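Local coordinates for ABC-type phosphate transport system, periplasmic component (Lactobacillus brevis, PDB 4ECF), which probably binds phosphate outside the cell membrane as the solute-binding component of the PstSACB ABC transporter, which imports it, at residues Glu19-Gln24 and Asn234-Gln239; Thr32-Gln37 and Thr217-Ala222. All blocks are in the same frame, centred on the assembly; numbering follows the deposited sequence.

Contact 1: residues Glu19-Gln24 and Asn234-Gln239; sequences EAAGEQ and NTLVRQ. With EDO (1,2-ethanediol), chain I.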
ATOM      1  N   GLU A  19     -10.275   3.779   7.824  1.00 16.15           N
ATOM      2  CA  GLU A  19     -10.709   3.728   9.203  1.00 16.57           C
ATOM      3  C   GLU A  19     -10.769   5.132   9.825  1.00 16.34           C
ATOM      4  O   GLU A  19     -11.702   5.483  10.549  1.00 18.14           O
ATOM      5  CB  GLU A  19      -9.787   2.838  10.038  1.00 18.96           C
ATOM      6  CG  GLU A  19      -9.969   1.388   9.718  1.00 21.47           C
ATOM      7  CD  GLU A  19      -9.074   0.475  10.514  1.00 30.65           C
ATOM      8  OE1 GLU A  19      -8.028   0.958  10.991  1.00 32.88           O
ATOM      9  OE2 GLU A  19      -9.425  -0.722  10.626  1.00 28.95           O
ATOM     10  N   ALA A  20      -9.720   5.929   9.606  1.00 17.19           N
ATOM     11  CA  ALA A  20      -9.693   7.281  10.201  1.00 16.52           C
ATOM     12  C   ALA A  20     -10.771   8.189   9.606  1.00 17.02           C
ATOM     13  O   ALA A  20     -11.479   8.903  10.352  1.00 16.67           O
ATOM     14  CB  ALA A  20      -8.310   7.922  10.082  1.00 16.86           C
ATOM     15  N   ALA A  21     -10.939   8.113   8.286  1.00 17.52           N
ATOM     16  CA  ALA A  21     -11.923   8.944   7.602  1.00 15.91           C
ATOM     17  C   ALA A  21     -13.343   8.475   7.997  1.00 15.73           C
ATOM     18  O   ALA A  21     -14.251   9.281   8.187  1.00 16.31           O
ATOM     19  CB  ALA A  21     -11.757   8.901   6.092  1.00 17.13           C
ATOM     20  N   GLY A  22     -13.518   7.171   8.110  1.00 14.73           N
ATOM     21  CA  GLY A  22     -14.802   6.601   8.512  1.00 13.89           C
ATOM     22  C   GLY A  22     -15.210   7.060   9.896  1.00 16.47           C
ATOM     23  O   GLY A  22     -16.345   7.446  10.086  1.00 17.65           O
ATOM     24  N   GLU A  23     -14.296   7.022  10.872  1.00 16.87           N
ATOM     25  CA  GLU A  23     -14.660   7.433  12.234  1.00 18.63           C
ATOM     26  C   GLU A  23     -14.928   8.931  12.280  1.00 19.54           C
ATOM     27  O   GLU A  23     -15.829   9.406  12.975  1.00 19.03           O
ATOM     28  CB  GLU A  23     -13.547   7.060  13.249  1.00 24.56           C
ATOM     29  CG  GLU A  23     -13.974   7.266  14.712  1.00 32.09           C
ATOM     30  CD  GLU A  23     -13.893   8.723  15.195  1.00 36.19           C
ATOM     31  OE1 GLU A  23     -13.005   9.459  14.697  1.00 34.46           O
ATOM     32  OE2 GLU A  23     -14.723   9.147  16.062  1.00 36.43           O
ATOM     33  N   GLN A  24     -14.145   9.689  11.536  1.00 18.23           N
ATOM     34  CA  GLN A  24     -14.378  11.110  11.486  1.00 18.97           C
ATOM     35  C   GLN A  24     -15.748  11.419  10.857  1.00 17.64           C
ATOM     36  O   GLN A  24     -16.506  12.207  11.399  1.00 17.65           O
ATOM     37  CB  GLN A  24     -13.227  11.812  10.779  1.00 20.15           C
ATOM     38  CG  GLN A  24     -13.270  13.323  10.964  1.00 20.22           C
ATOM     39  CD  GLN A  24     -12.019  13.990  10.484  1.00 24.44           C
ATOM     40  OE1 GLN A  24     -12.025  14.650   9.431  1.00 25.18           O
ATOM     41  NE2 GLN A  24     -10.944  13.830  11.239  1.00 22.07           N
ATOM     42  N   ASN A 234      -6.642  17.863   2.357  1.00 26.19           N
ATOM     43  CA  ASN A 234      -5.616  18.801   2.880  1.00 29.17           C
ATOM     44  C   ASN A 234      -5.160  18.499   4.318  1.00 26.77           C
ATOM     45  O   ASN A 234      -4.170  19.053   4.780  1.00 26.74           O
ATOM     46  CB  ASN A 234      -6.142  20.237   2.784  1.00 32.23           C
ATOM     47  CG  ASN A 234      -6.235  20.714   1.351  1.00 42.50           C
ATOM     48  OD1 ASN A 234      -5.462  20.274   0.498  1.00 46.79           O
ATOM     49  ND2 ASN A 234      -7.185  21.600   1.073  1.00 44.36           N
ATOM     50  N   THR A 235      -5.912  17.655   5.017  1.00 26.17           N
ATOM     51  CA  THR A 235      -5.696  17.365   6.415  1.00 28.90           C
ATOM     52  C   THR A 235      -5.349  15.876   6.652  1.00 30.74           C
ATOM     53  O   THR A 235      -4.175  15.469   6.728  1.00 26.69           O
ATOM     54  CB  THR A 235      -6.943  17.827   7.240  1.00 29.80           C
ATOM     55  OG1 THR A 235      -8.156  17.221   6.709  1.00 30.02           O
ATOM     56  CG2 THR A 235      -7.089  19.365   7.221  1.00 30.39           C
ATOM     57  N   LEU A 236      -6.379  15.054   6.746  1.00 34.91           N
ATOM     58  CA  LEU A 236      -6.246  13.696   7.239  1.00 29.09           C
ATOM     59  C   LEU A 236      -5.360  12.834   6.333  1.00 28.35           C
ATOM     60  O   LEU A 236      -4.521  12.060   6.798  1.00 29.20           O
ATOM     61  CB  LEU A 236      -7.658  13.114   7.374  1.00 35.21           C
ATOM     62  CG  LEU A 236      -7.951  11.941   8.303  1.00 32.50           C
ATOM     63  CD1 LEU A 236      -7.532  12.326   9.714  1.00 31.17           C
ATOM     64  CD2 LEU A 236      -9.446  11.610   8.245  1.00 27.87           C
ATOM     65  N   VAL A 237      -5.524  12.992   5.020  1.00 26.48           N
ATOM     66  CA  VAL A 237      -4.763  12.201   4.047  1.00 25.05           C
ATOM     67  C   VAL A 237      -3.259  12.348   4.270  1.00 24.83           C
ATOM     68  O   VAL A 237      -2.530  11.377   4.438  1.00 26.45           O
ATOM     69  CB  VAL A 237      -5.237  12.544   2.588  1.00 22.05           C
ATOM     70  CG1 VAL A 237      -4.269  12.009   1.540  1.00 25.10           C
ATOM     71  CG2 VAL A 237      -6.651  12.042   2.402  1.00 23.25           C
ATOM     72  N   ARG A 238      -2.818  13.604   4.353  1.00 27.44           N
ATOM     73  CA  ARG A 238      -1.427  13.941   4.603  1.00 30.15           C
ATOM     74  C   ARG A 238      -0.928  13.545   6.007  1.00 29.30           C
ATOM     75  O   ARG A 238       0.169  13.049   6.166  1.00 31.70           O
ATOM     76  CB  ARG A 238      -1.222  15.451   4.335  1.00 36.06           C
ATOM     77  CG  ARG A 238      -1.963  15.938   3.085  1.00 42.04           C
ATOM     78  CD  ARG A 238      -1.440  17.260   2.543  1.00 47.14           C
ATOM     79  NE  ARG A 238      -2.208  17.736   1.373  1.00 41.13           N
ATOM     80  CZ  ARG A 238      -1.833  18.759   0.595  1.00 51.97           C
ATOM     81  NH1 ARG A 238      -0.694  19.410   0.844  1.00 62.36           N
ATOM     82  NH2 ARG A 238      -2.584  19.134  -0.446  1.00 45.33           N
ATOM     83  N   GLN A 239      -1.756  13.745   7.037  1.00 32.35           N
ATOM     84  CA  GLN A 239      -1.365  13.351   8.401  1.00 38.38           C
ATOM     85  C   GLN A 239      -1.040  11.884   8.561  1.00 36.72           C
ATOM     86  O   GLN A 239      -0.193  11.516   9.359  1.00 36.62           O
ATOM     87  CB  GLN A 239      -2.482  13.618   9.395  1.00 40.13           C
ATOM     88  CG  GLN A 239      -2.840  15.047   9.659  1.00 47.51           C
ATOM     89  CD  GLN A 239      -4.195  15.107  10.350  1.00 59.88           C
ATOM     90  OE1 GLN A 239      -4.515  14.275  11.229  1.00 55.82           O
ATOM     91  NE2 GLN A 239      -5.009  16.044   9.929  1.00 39.86           N
TER
HETATM   92  C1  EDO I 307      -5.140  -1.792  10.901  1.00 53.24           C
HETATM   93  O1  EDO I 307      -3.825  -2.184  11.319  1.00 61.47           O
HETATM   94  C2  EDO I 307      -5.038  -0.555  10.019  1.00 44.68           C
HETATM   95  O2  EDO I 307      -5.339   0.634  10.764  1.00 51.78           O
HETATM   96  O   HOH W   1      -9.650  16.295   8.856  1.00 21.82           O
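A21 and L236 bring their backbones closest, CA to CA 7.4 Å, where the two helical segments run roughly antiparallel, at 147°, with axes 10.6 Å apart. This is helix-on-helix packing at the periphery of a periplasmic-binding-protein fold: helix 15-28, which leads from strand 4-10 to the parallel strand 32-39, meets the late helix 230-239. No direct hydrogen bond crosses the interface. L236 carries it alone, its CG anti to the backbone N (chi1 -158°), which sends the isobutyl end across to the other helix. There CD2 settles on backbone as much as on side chain, 3.7 Å from A21 CA, while A20 CB and A21 CB are slightly farther off. The methyl side chains of A20 and A21 are short enough to let the leucine come down onto the helix itself. Q24, extended and coming from the opposite direction, lays its amide beside the leucine end: NE2 lies 4.0 Å from both L236 CD1 and L236 CD2. An alanine in place of Q24 would probably leave these methyls without that cover and a bridging water without one of its acceptors. T235 OG1, which is also hydrogen-bonded to A231 O, is the other acceptor of this water, which donates to Q24 OE1 at 2.9 Å and to T235 OG1 at 2.8 Å.

Contact 2: residues Thr32-Gln37 and Thr217-Ala222; sequences TFINVQ and TGLTKA. With EDO (1,2-ethanediol), chain J.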
ATOM      1  N   THR A  32     -24.965   7.280  11.299  1.00 18.11           N
ATOM      2  CA  THR A  32     -24.200   6.606  10.269  1.00 15.83           C
ATOM      3  C   THR A  32     -23.169   5.640  10.869  1.00 16.64           C
ATOM      4  O   THR A  32     -22.622   5.879  11.906  1.00 18.88           O
ATOM      5  CB  THR A  32     -23.530   7.573   9.278  1.00 16.31           C
ATOM      6  OG1 THR A  32     -22.524   8.353   9.935  1.00 17.10           O
ATOM      7  CG2 THR A  32     -24.565   8.435   8.557  1.00 18.01           C
ATOM      8  N   PHE A  33     -22.872   4.577  10.124  1.00 17.93           N
ATOM      9  CA  PHE A  33     -21.969   3.521  10.555  1.00 19.40           C
ATOM     10  C   PHE A  33     -21.145   3.074   9.369  1.00 17.93           C
ATOM     11  O   PHE A  33     -21.697   2.788   8.311  1.00 17.16           O
ATOM     12  CB  PHE A  33     -22.766   2.315  11.073  1.00 20.11           C
ATOM     13  CG  PHE A  33     -23.648   2.647  12.233  1.00 24.78           C
ATOM     14  CD1 PHE A  33     -24.924   3.160  12.006  1.00 30.95           C
ATOM     15  CD2 PHE A  33     -23.188   2.521  13.539  1.00 30.14           C
ATOM     16  CE1 PHE A  33     -25.753   3.518  13.076  1.00 32.70           C
ATOM     17  CE2 PHE A  33     -24.015   2.869  14.613  1.00 33.61           C
ATOM     18  CZ  PHE A  33     -25.288   3.367  14.373  1.00 35.93           C
ATOM     19  N   ILE A  34     -19.821   3.045   9.529  1.00 16.12           N
ATOM     20  CA  ILE A  34     -18.933   2.632   8.461  1.00 16.18           C
ATOM     21  C   ILE A  34     -18.011   1.570   9.027  1.00 17.60           C
ATOM     22  O   ILE A  34     -17.162   1.853   9.880  1.00 18.40           O
ATOM     23  CB  ILE A  34     -18.122   3.829   7.884  1.00 16.90           C
ATOM     24  CG1 ILE A  34     -19.116   4.900   7.358  1.00 18.83           C
ATOM     25  CG2 ILE A  34     -17.135   3.356   6.810  1.00 16.59           C
ATOM     26  CD1 ILE A  34     -18.418   6.175   6.936  1.00 18.83           C
ATOM     27  N   ASN A  35     -18.137   0.363   8.478  1.00 17.54           N
ATOM     28  CA  ASN A  35     -17.390  -0.796   8.936  1.00 17.98           C
ATOM     29  C   ASN A  35     -16.256  -1.008   7.973  1.00 19.20           C
ATOM     30  O   ASN A  35     -16.471  -1.028   6.785  1.00 18.99           O
ATOM     31  CB  ASN A  35     -18.301  -1.997   8.917  1.00 18.08           C
ATOM     32  CG  ASN A  35     -19.475  -1.823   9.826  1.00 26.01           C
ATOM     33  OD1 ASN A  35     -19.320  -1.829  11.036  1.00 28.59           O
ATOM     34  ND2 ASN A  35     -20.654  -1.597   9.245  1.00 28.05           N
ATOM     35  N   VAL A  36     -15.036  -1.153   8.487  1.00 18.06           N
ATOM     36  CA  VAL A  36     -13.850  -1.267   7.630  1.00 16.99           C
ATOM     37  C   VAL A  36     -13.131  -2.560   8.000  1.00 16.75           C
ATOM     38  O   VAL A  36     -12.947  -2.876   9.194  1.00 21.39           O
ATOM     39  CB  VAL A  36     -12.897  -0.066   7.833  1.00 17.53           C
ATOM     40  CG1 VAL A  36     -11.784  -0.113   6.814  1.00 18.57           C
ATOM     41  CG2 VAL A  36     -13.651   1.257   7.694  1.00 18.60           C
ATOM     42  N   GLN A  37     -12.781  -3.328   6.985  1.00 16.47           N
ATOM     43  CA  GLN A  37     -11.962  -4.525   7.182  1.00 18.77           C
ATOM     44  C   GLN A  37     -10.741  -4.482   6.279  1.00 19.54           C
ATOM     45  O   GLN A  37     -10.696  -3.765   5.283  1.00 18.06           O
ATOM     46  CB  GLN A  37     -12.735  -5.792   6.803  1.00 20.86           C
ATOM     47  CG  GLN A  37     -14.031  -6.020   7.573  1.00 25.08           C
ATOM     48  CD  GLN A  37     -14.830  -7.227   7.068  1.00 30.38           C
ATOM     49  OE1 GLN A  37     -14.322  -8.094   6.317  1.00 30.72           O
ATOM     50  NE2 GLN A  37     -16.074  -7.314   7.507  1.00 32.80           N
ATOM     51  N   THR A 217     -24.663   5.199  -4.452  1.00 18.62           N
ATOM     52  CA  THR A 217     -25.728   6.044  -3.867  1.00 21.88           C
ATOM     53  C   THR A 217     -25.609   6.078  -2.341  1.00 21.57           C
ATOM     54  O   THR A 217     -24.785   5.370  -1.734  1.00 20.10           O
ATOM     55  CB  THR A 217     -27.131   5.488  -4.237  1.00 24.89           C
ATOM     56  OG1 THR A 217     -27.249   4.159  -3.743  1.00 27.19           O
ATOM     57  CG2 THR A 217     -27.323   5.481  -5.770  1.00 30.31           C
ATOM     58  N   GLY A 218     -26.421   6.931  -1.716  1.00 19.97           N
ATOM     59  CA  GLY A 218     -26.573   6.957  -0.288  1.00 19.69           C
ATOM     60  C   GLY A 218     -25.238   7.197   0.418  1.00 17.70           C
ATOM     61  O   GLY A 218     -24.399   7.980  -0.013  1.00 18.60           O
ATOM     62  N   LEU A 219     -25.060   6.468   1.496  1.00 17.41           N
ATOM     63  CA  LEU A 219     -23.897   6.688   2.366  1.00 17.38           C
ATOM     64  C   LEU A 219     -22.596   6.338   1.677  1.00 16.73           C
ATOM     65  O   LEU A 219     -21.577   7.031   1.894  1.00 16.85           O
ATOM     66  CB  LEU A 219     -24.049   5.898   3.676  1.00 15.78           C
ATOM     67  CG  LEU A 219     -22.902   5.959   4.703  1.00 16.61           C
ATOM     68  CD1 LEU A 219     -22.567   7.408   5.008  1.00 17.89           C
ATOM     69  CD2 LEU A 219     -23.272   5.134   5.964  1.00 15.68           C
ATOM     70  N   THR A 220     -22.589   5.300   0.831  1.00 16.31           N
ATOM     71  CA  THR A 220     -21.408   4.978   0.057  1.00 16.46           C
ATOM     72  C   THR A 220     -20.933   6.169  -0.749  1.00 15.55           C
ATOM     73  O   THR A 220     -19.741   6.533  -0.703  1.00 15.90           O
ATOM     74  CB  THR A 220     -21.643   3.766  -0.877  1.00 18.52           C
ATOM     75  OG1 THR A 220     -22.088   2.645  -0.098  1.00 18.09           O
ATOM     76  CG2 THR A 220     -20.346   3.432  -1.655  1.00 18.14           C
ATOM     77  N   LYS A 221     -21.857   6.792  -1.471  1.00 16.69           N
ATOM     78  CA  LYS A 221     -21.538   7.956  -2.304  1.00 17.94           C
ATOM     79  C   LYS A 221     -21.067   9.122  -1.432  1.00 15.93           C
ATOM     80  O   LYS A 221     -20.026   9.753  -1.739  1.00 16.59           O
ATOM     81  CB  LYS A 221     -22.767   8.370  -3.123  1.00 18.39           C
ATOM     82  CG  LYS A 221     -22.593   9.649  -3.925  1.00 20.42           C
ATOM     83  CD  LYS A 221     -23.883   9.948  -4.673  1.00 21.88           C
ATOM     84  CE  LYS A 221     -23.862  11.225  -5.496  1.00 24.64           C
ATOM     85  NZ  LYS A 221     -22.926  11.144  -6.669  1.00 30.03           N
ATOM     86  N   ALA A 222     -21.800   9.388  -0.352  1.00 16.29           N
ATOM     87  CA  ALA A 222     -21.464  10.486   0.525  1.00 17.04           C
ATOM     88  C   ALA A 222     -20.092  10.346   1.154  1.00 16.97           C
ATOM     89  O   ALA A 222     -19.332  11.309   1.231  1.00 19.24           O
ATOM     90  CB  ALA A 222     -22.533  10.680   1.599  1.00 16.88           C
TER
HETATM   91  C1  EDO J 308     -24.711   2.217  -2.525  1.00 36.35           C
HETATM   92  O1  EDO J 308     -24.015   2.428  -3.737  1.00 33.40           O
HETATM   93  C2  EDO J 308     -24.406   0.850  -1.920  1.00 47.42           C
HETATM   94  O2  EDO J 308     -23.429   0.151  -2.711  1.00 60.17           O
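L219 reaches strand 32-37 through one methyl group, CD2, which touches three consecutive residues. The nearest atom is a backbone one, F33 O, 3.7 Å from L219 CD2; T32 CB follows at 4.1 Å and I34 CG1 at 4.4 Å from the same methyl. T32 directs its CB toward the helix, whereas F33 turns its side chain away and contributes its carbonyl. I34 leaves the strand obliquely, but its ethyl branch comes nearer, with CD1 anti to CA about the CB-CG1 bond (chi2 173°). On the helix, CG of L219 stands opposite the backbone N (chi1 178°), which carries the isobutyl group out to the strand. Segment axes lie 10.2 Å apart at 73°, so the helix passes steeply across the strand and meets it near its start, with T32 and L219 the closest CA pair. Strand 32-39 is held laterally by parallel pairing with strand 4-10, where F33 bonds through its backbone to E4 and I6. Y25 of helix 15-28 also touches L219, and T32 OG1 is hydrogen-bonded to H29 O. The first turn of helix 218-228 thus packs on the beginning of an edge strand in this periplasmic-binding-protein fold. With 127 Å² buried and no hydrogen bond across, the cohesion is van der Waals contact, dependent on the fit of one leucine methyl rather than any directional bond.

Contacts 1 and 2, with centres about 15 Å apart, are joined by two pairs of elements consecutive in the chain. Helix 15-28 runs into strand 32-39, and helix 218-228 into helix 230-239, so the early pair packs against the late pair twice. The early elements also touch directly: E19 CG lies 3.7 Å from V36 CG1, and G22 CA is 4.0 Å from I34 CD1. Helix 218-228 completes the connection, since its F223, V227 and Y226 meet A21 and Q24 of contact 1. A 1,2-ethanediol, probably from crystallisation, is bound to E19 OE1 and another to T217 N, both on residues that do not touch the opposite segment.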